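PDB 5E7G: IPT/TIG domain-containing protein BACOVA_02650 from Bacteroides ovatus, which binds xyloglucan at the surface of the cell, probably before the polysaccharide is transported into the periplasm for degradation. Local coordinates for residues E71-N76 and F127-A132; N95-S100 and E182-S187. All coordinates share one frame; numbering follows the deposited sequence.

Interaction 1: residues E71-N76 and F127-A132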
loop_
_atom_site.group_PDB
_atom_site.type_symbol
_atom_site.label_atom_id
_atom_site.label_comp_id
_atom_site.label_asym_id
_atom_site.label_seq_id
_atom_site.Cartn_x
_atom_site.Cartn_y
_atom_site.Cartn_z
ATOM N N GLU A 71 27.076 -19.371 -23.646
ATOM C CA GLU A 71 25.660 -19.715 -23.652
ATOM C C GLU A 71 25.471 -21.045 -22.918
ATOM O O GLU A 71 26.136 -22.032 -23.222
ATOM C CB GLU A 71 25.120 -19.790 -25.078
ATOM C CG GLU A 71 23.604 -19.992 -25.146
ATOM C CD GLU A 71 23.088 -20.269 -26.550
ATOM O OE1 GLU A 71 23.897 -20.293 -27.506
ATOM O OE2 GLU A 71 21.863 -20.466 -26.690
ATOM N N LEU A 72 24.570 -21.062 -21.943
ATOM C CA LEU A 72 24.434 -22.208 -21.050
ATOM C C LEU A 72 23.327 -23.157 -21.492
ATOM O O LEU A 72 22.433 -22.781 -22.251
ATOM C CB LEU A 72 24.176 -21.725 -19.620
ATOM C CG LEU A 72 25.188 -20.698 -19.087
ATOM C CD1 LEU A 72 24.908 -20.382 -17.619
ATOM C CD2 LEU A 72 26.622 -21.174 -19.265
ATOM N N THR A 73 23.410 -24.398 -21.020
ATOM C CA THR A 73 22.431 -25.420 -21.362
ATOM C C THR A 73 21.079 -25.092 -20.752
ATOM O O THR A 73 20.050 -25.563 -21.231
ATOM C CB THR A 73 22.869 -26.809 -20.878
ATOM O OG1 THR A 73 23.157 -26.752 -19.474
ATOM C CG2 THR A 73 24.106 -27.270 -21.639
ATOM N N GLY A 74 21.092 -24.291 -19.691
ATOM C CA GLY A 74 19.867 -23.878 -19.032
ATOM C C GLY A 74 18.969 -23.044 -19.927
ATOM O O GLY A 74 17.748 -23.136 -19.837
ATOM N N GLN A 75 19.574 -22.234 -20.794
ATOM C CA GLN A 75 18.819 -21.330 -21.660
ATOM C C GLN A 75 18.720 -21.844 -23.089
ATOM O O GLN A 75 18.025 -21.249 -23.909
ATOM C CB GLN A 75 19.452 -19.938 -21.665
ATOM C CG GLN A 75 20.903 -19.902 -22.128
ATOM C CD GLN A 75 21.587 -18.579 -21.814
ATOM O OE1 GLN A 75 22.805 -18.527 -21.623
ATOM N NE2 GLN A 75 20.807 -17.500 -21.749
ATOM N N ASN A 76 19.414 -22.940 -23.388
ATOM C CA ASN A 76 19.295 -23.592 -24.693
ATOM C C ASN A 76 19.461 -25.111 -24.569
ATOM O O ASN A 76 20.569 -25.600 -24.352
ATOM C CB ASN A 76 20.326 -23.029 -25.676
ATOM C CG ASN A 76 20.166 -23.586 -27.095
ATOM O OD1 ASN A 76 19.236 -24.348 -27.384
ATOM N ND2 ASN A 76 21.069 -23.196 -27.983
ATOM N N PHE A 127 14.410 -18.722 -14.262
ATOM C CA PHE A 127 13.701 -19.981 -14.060
ATOM C C PHE A 127 14.239 -21.052 -15.005
ATOM O O PHE A 127 13.480 -21.725 -15.699
ATOM C CB PHE A 127 12.192 -19.797 -14.263
ATOM C CG PHE A 127 11.534 -18.947 -13.214
ATOM C CD1 PHE A 127 11.951 -18.994 -11.895
ATOM C CD2 PHE A 127 10.496 -18.101 -13.552
ATOM C CE1 PHE A 127 11.343 -18.217 -10.938
ATOM C CE2 PHE A 127 9.888 -17.319 -12.593
ATOM C CZ PHE A 127 10.311 -17.379 -11.289
ATOM N N TYR A 128 15.559 -21.201 -15.019
ATOM C CA TYR A 128 16.218 -22.216 -15.824
ATOM C C TYR A 128 16.168 -23.554 -15.109
ATOM O O TYR A 128 16.305 -23.611 -13.885
ATOM C CB TYR A 128 17.683 -21.836 -16.088
ATOM C CG TYR A 128 17.888 -20.461 -16.690
ATOM C CD1 TYR A 128 17.455 -20.174 -17.977
ATOM C CD2 TYR A 128 18.539 -19.458 -15.980
ATOM C CE1 TYR A 128 17.646 -18.926 -18.536
ATOM C CE2 TYR A 128 18.740 -18.201 -16.536
ATOM C CZ TYR A 128 18.289 -17.946 -17.814
ATOM O OH TYR A 128 18.477 -16.707 -18.376
ATOM N N GLU A 129 15.973 -24.627 -15.866
ATOM C CA GLU A 129 16.177 -25.971 -15.334
ATOM C C GLU A 129 15.257 -26.268 -14.147
ATOM O O GLU A 129 15.658 -26.922 -13.184
ATOM C CB GLU A 129 17.648 -26.143 -14.926
ATOM C CG GLU A 129 18.633 -25.803 -16.053
ATOM C CD GLU A 129 20.070 -25.654 -15.580
ATOM O OE1 GLU A 129 20.981 -26.139 -16.283
ATOM O OE2 GLU A 129 20.291 -25.036 -14.520
ATOM N N VAL A 130 14.024 -25.775 -14.222
ATOM C CA VAL A 130 13.015 -26.060 -13.208
ATOM C C VAL A 130 12.811 -27.568 -13.076
ATOM O O VAL A 130 12.426 -28.238 -14.032
ATOM C CB VAL A 130 11.665 -25.380 -13.550
ATOM C CG1 VAL A 130 10.577 -25.767 -12.547
ATOM C CG2 VAL A 130 11.836 -23.870 -13.593
ATOM N N GLN A 131 13.080 -28.093 -11.887
ATOM C CA GLN A 131 12.906 -29.516 -11.617
ATOM C C GLN A 131 11.519 -29.799 -11.035
ATOM O O GLN A 131 10.796 -30.670 -11.525
ATOM C CB GLN A 131 13.996 -30.003 -10.660
ATOM C CG GLN A 131 15.402 -29.900 -11.239
ATOM C CD GLN A 131 16.479 -30.172 -10.211
ATOM O OE1 GLN A 131 16.217 -30.191 -9.007
ATOM N NE2 GLN A 131 17.705 -30.381 -10.682
ATOM N N ALA A 132 11.152 -29.053 -9.996
ATOM C CA ALA A 132 9.870 -29.234 -9.326
ATOM C C ALA A 132 9.293 -27.903 -8.847
ATOM O O ALA A 132 10.013 -26.912 -8.700
ATOM C CB ALA A 132 10.027 -30.189 -8.154
HETATM O O HOH W 1 22.849 -24.150 -17.058
#

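Interaction 2: residues N95-S100 and E182-S187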
loop_
_atom_site.group_PDB
_atom_site.type_symbol
_atom_site.label_atom_id
_atom_site.label_comp_id
_atom_site.label_asym_id
_atom_site.label_seq_id
_atom_site.Cartn_x
_atom_site.Cartn_y
_atom_site.Cartn_z
ATOM N N ASN A 95 31.558 -34.984 -19.714
ATOM C CA ASN A 95 30.388 -34.216 -19.298
ATOM C C ASN A 95 30.684 -33.308 -18.124
ATOM O O ASN A 95 31.346 -33.703 -17.168
ATOM C CB ASN A 95 29.234 -35.146 -18.945
ATOM C CG ASN A 95 28.687 -35.869 -20.151
ATOM O OD1 ASN A 95 29.026 -35.544 -21.290
ATOM N ND2 ASN A 95 27.833 -36.853 -19.913
ATOM N N MET A 96 30.192 -32.077 -18.216
ATOM C CA MET A 96 30.338 -31.103 -17.142
ATOM C C MET A 96 29.208 -30.084 -17.245
ATOM O O MET A 96 28.732 -29.786 -18.342
ATOM C CB MET A 96 31.705 -30.411 -17.195
ATOM C CG MET A 96 31.822 -29.335 -18.260
ATOM S SD MET A 96 33.401 -28.460 -18.259
ATOM C CE MET A 96 33.444 -27.809 -16.598
ATOM N N HIS A 97 28.790 -29.550 -16.103
ATOM C CA HIS A 97 27.616 -28.689 -16.038
ATOM C C HIS A 97 27.982 -27.264 -15.658
ATOM O O HIS A 97 28.343 -26.994 -14.513
ATOM C CB HIS A 97 26.613 -29.253 -15.034
ATOM C CG HIS A 97 25.283 -28.575 -15.070
ATOM N ND1 HIS A 97 25.077 -27.312 -14.563
ATOM C CD2 HIS A 97 24.091 -28.983 -15.560
ATOM C CE1 HIS A 97 23.813 -26.972 -14.734
ATOM N NE2 HIS A 97 23.193 -27.969 -15.337
ATOM N N VAL A 98 27.888 -26.352 -16.623
ATOM C CA VAL A 98 28.107 -24.941 -16.349
ATOM C C VAL A 98 26.815 -24.360 -15.760
ATOM O O VAL A 98 25.759 -24.378 -16.403
ATOM C CB VAL A 98 28.522 -24.163 -17.610
ATOM C CG1 VAL A 98 28.887 -22.732 -17.252
ATOM C CG2 VAL A 98 29.696 -24.842 -18.297
ATOM N N LEU A 99 26.914 -23.850 -14.536
ATOM C CA LEU A 99 25.747 -23.456 -13.744
ATOM C C LEU A 99 25.072 -22.184 -14.229
ATOM O O LEU A 99 25.728 -21.169 -14.468
ATOM C CB LEU A 99 26.151 -23.262 -12.282
ATOM C CG LEU A 99 26.663 -24.498 -11.549
ATOM C CD1 LEU A 99 27.286 -24.093 -10.232
ATOM C CD2 LEU A 99 25.536 -25.486 -11.329
ATOM N N SER A 100 23.750 -22.244 -14.353
ATOM C CA SER A 100 22.959 -21.057 -14.645
ATOM C C SER A 100 22.792 -20.217 -13.379
ATOM O O SER A 100 22.970 -20.720 -12.270
ATOM C CB SER A 100 21.595 -21.449 -15.206
ATOM O OG SER A 100 21.732 -22.019 -16.490
ATOM N N GLU A 182 11.882 -25.089 -7.587
ATOM C CA GLU A 182 13.086 -25.883 -7.399
ATOM C C GLU A 182 13.854 -26.014 -8.713
ATOM O O GLU A 182 13.372 -26.642 -9.659
ATOM C CB GLU A 182 12.711 -27.260 -6.852
ATOM C CG GLU A 182 13.800 -27.961 -6.079
ATOM C CD GLU A 182 13.252 -29.095 -5.235
ATOM O OE1 GLU A 182 13.448 -29.068 -4.000
ATOM O OE2 GLU A 182 12.614 -30.006 -5.804
ATOM N N CYS A 183 15.037 -25.408 -8.767
ATOM C CA CYS A 183 15.885 -25.463 -9.957
ATOM C C CYS A 183 17.167 -26.233 -9.668
ATOM O O CYS A 183 17.476 -26.529 -8.514
ATOM C CB CYS A 183 16.216 -24.053 -10.452
ATOM S SG CYS A 183 14.791 -23.125 -11.053
ATOM N N TYR A 184 17.902 -26.559 -10.728
ATOM C CA TYR A 184 19.173 -27.268 -10.614
ATOM C C TYR A 184 20.156 -26.494 -9.742
ATOM O O TYR A 184 20.776 -27.059 -8.841
ATOM C CB TYR A 184 19.768 -27.501 -12.007
ATOM C CG TYR A 184 21.038 -28.327 -12.037
ATOM C CD1 TYR A 184 22.264 -27.770 -11.694
ATOM C CD2 TYR A 184 21.012 -29.657 -12.439
ATOM C CE1 TYR A 184 23.427 -28.517 -11.729
ATOM C CE2 TYR A 184 22.170 -30.412 -12.482
ATOM C CZ TYR A 184 23.376 -29.836 -12.124
ATOM O OH TYR A 184 24.533 -30.581 -12.162
ATOM N N THR A 185 20.293 -25.200 -10.015
ATOM C CA THR A 185 21.259 -24.358 -9.312
ATOM C C THR A 185 20.882 -24.185 -7.846
ATOM O O THR A 185 21.737 -24.264 -6.968
ATOM C CB THR A 185 21.374 -22.964 -9.975
ATOM O OG1 THR A 185 21.857 -23.108 -11.315
ATOM C CG2 THR A 185 22.332 -22.056 -9.204
ATOM N N SER A 186 19.596 -23.947 -7.598
ATOM C CA SER A 186 19.081 -23.720 -6.250
ATOM C C SER A 186 17.553 -23.596 -6.304
ATOM O O SER A 186 16.939 -23.870 -7.333
ATOM C CB SER A 186 19.696 -22.460 -5.630
ATOM O OG SER A 186 19.379 -21.314 -6.399
ATOM N N SER A 187 16.950 -23.175 -5.199
ATOM C CA SER A 187 15.502 -23.030 -5.116
ATOM C C SER A 187 15.109 -21.608 -4.744
ATOM O O SER A 187 15.837 -20.926 -4.025
ATOM C CB SER A 187 14.939 -24.008 -4.096
ATOM O OG SER A 187 15.366 -25.322 -4.397
HETATM O O HOH W 2 22.416 -24.496 -13.371
#

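Interaction 1: residues E71-N76 and F127-A132
Gly74 packs against Tyr128 and Glu129. Gly74 has no side chain, and its CA lies 5.1 Å from the CA of Tyr128. The carbonyl oxygen of Gly74 approaches the ring of Tyr128, with O 3.5 Å from CD1. Further along the ring, CB of Gln75 lies 3.8 Å from CE1 of Tyr128. The side chains of Gln75 and Tyr128 run side by side in the same direction, with amide and ring planes 64° apart. This is where two immunoglobulin-like beta-sandwich domains of the IPT/TIG type meet end to end. Residues 71-76 belong to the loop between strands 61-65 and 82-86. Residues 127-132 lead from strand 119-125 into strand 130-136, where Gln131 and Ala132 form a classic beta bulge opposite Glu182. Glu129 runs along the other flank of the glycine, with OE1 3.7 Å from CA of Gly74. Its CG sits beside its own backbone N (chi1 -54°), and the chain then extends to bring the carboxylate over. A water joins the two segments here. It donates to OE1 of Glu129 at 2.8 Å and accepts a weak bond from the backbone N of Gly74. Inside the loop, OE1 of Gln75 accepts the backbone N-H of Leu72, N to OE1 3.1 Å. That bond is nearly straight (176°) and falls on a lone pair of the amide oxygen, fixing the amide while CB meets the tyrosine. Tyr128 also meets the ring of Tyr162.

Interaction 2: residues N95-S100 and E182-S187
The imidazole of His97 lies flat over the phenol ring of Tyr184. The two planes are 9° apart and the ring centroids are 3.8 Å from each other, a face-to-face stack. CE1 of Tyr184 sits over the centre of the imidazole, and CE1 of His97 is 3.4 Å from CE1 of Tyr184. The side chains arrive from opposite directions. Both CG atoms are turned away from their backbone N, at chi1 -170° for His97 and -175° for Tyr184, and this sends each ring across the gap to the other. Leu99 adds an apolar touch at the rim of the phenol, near its plane, with CD2 3.7 Å from CE1 of Tyr184. The hydroxyl of Tyr184 bonds to Asp23, so the ring is gripped at its polar end as well. Residues 95-100 include strand 97-98, which pairs in parallel with strand 23-24, and then lead towards strand 104-109 of the next beta-sandwich. Tyr184 and Thr185 form the tip of the hairpin between strands 178-183 and 187-193. That tip is closed by the backbone bond from N of Cys183 to O of Ser186. Thr185 holds the linker directly: OG1 donates to the carbonyl O of Ser100 at 2.8 Å, from above the carbonyl plane. A water accepts the N-H of Ser100 and lies near the same hydroxyl, at the edge of the His97 ring and in its plane. The bond to Asp23 limits how far the stacked phenol can shift, while the threonine bond ties the hairpin tip to the interdomain backbone.

Overall arrangement
Interactions 1 and 2 are two parts of one junction between neighbouring beta-sandwich domains. Their centres are 7 Å apart. Strands 130-136 and 178-183 are neighbours in one sheet, so residues 127-132 and 182-187 belong to the same end of it. Two probable backbone hydrogen bonds join them: Gln131 N to Glu182 O at 2.7 Å and Ala132 O to Glu182 N at 2.8 Å. Glu129 of interaction 1 and His97 of interaction 2 are joined by a weak hydrogen bond, OE1 to NE2 at 3.0 Å. The bound glycan is elsewhere: its pocket, with Trp297, Trp331 and Tyr433, is in the C-terminal xyloglucan-binding domain. Neither contact contributes residues to that pocket.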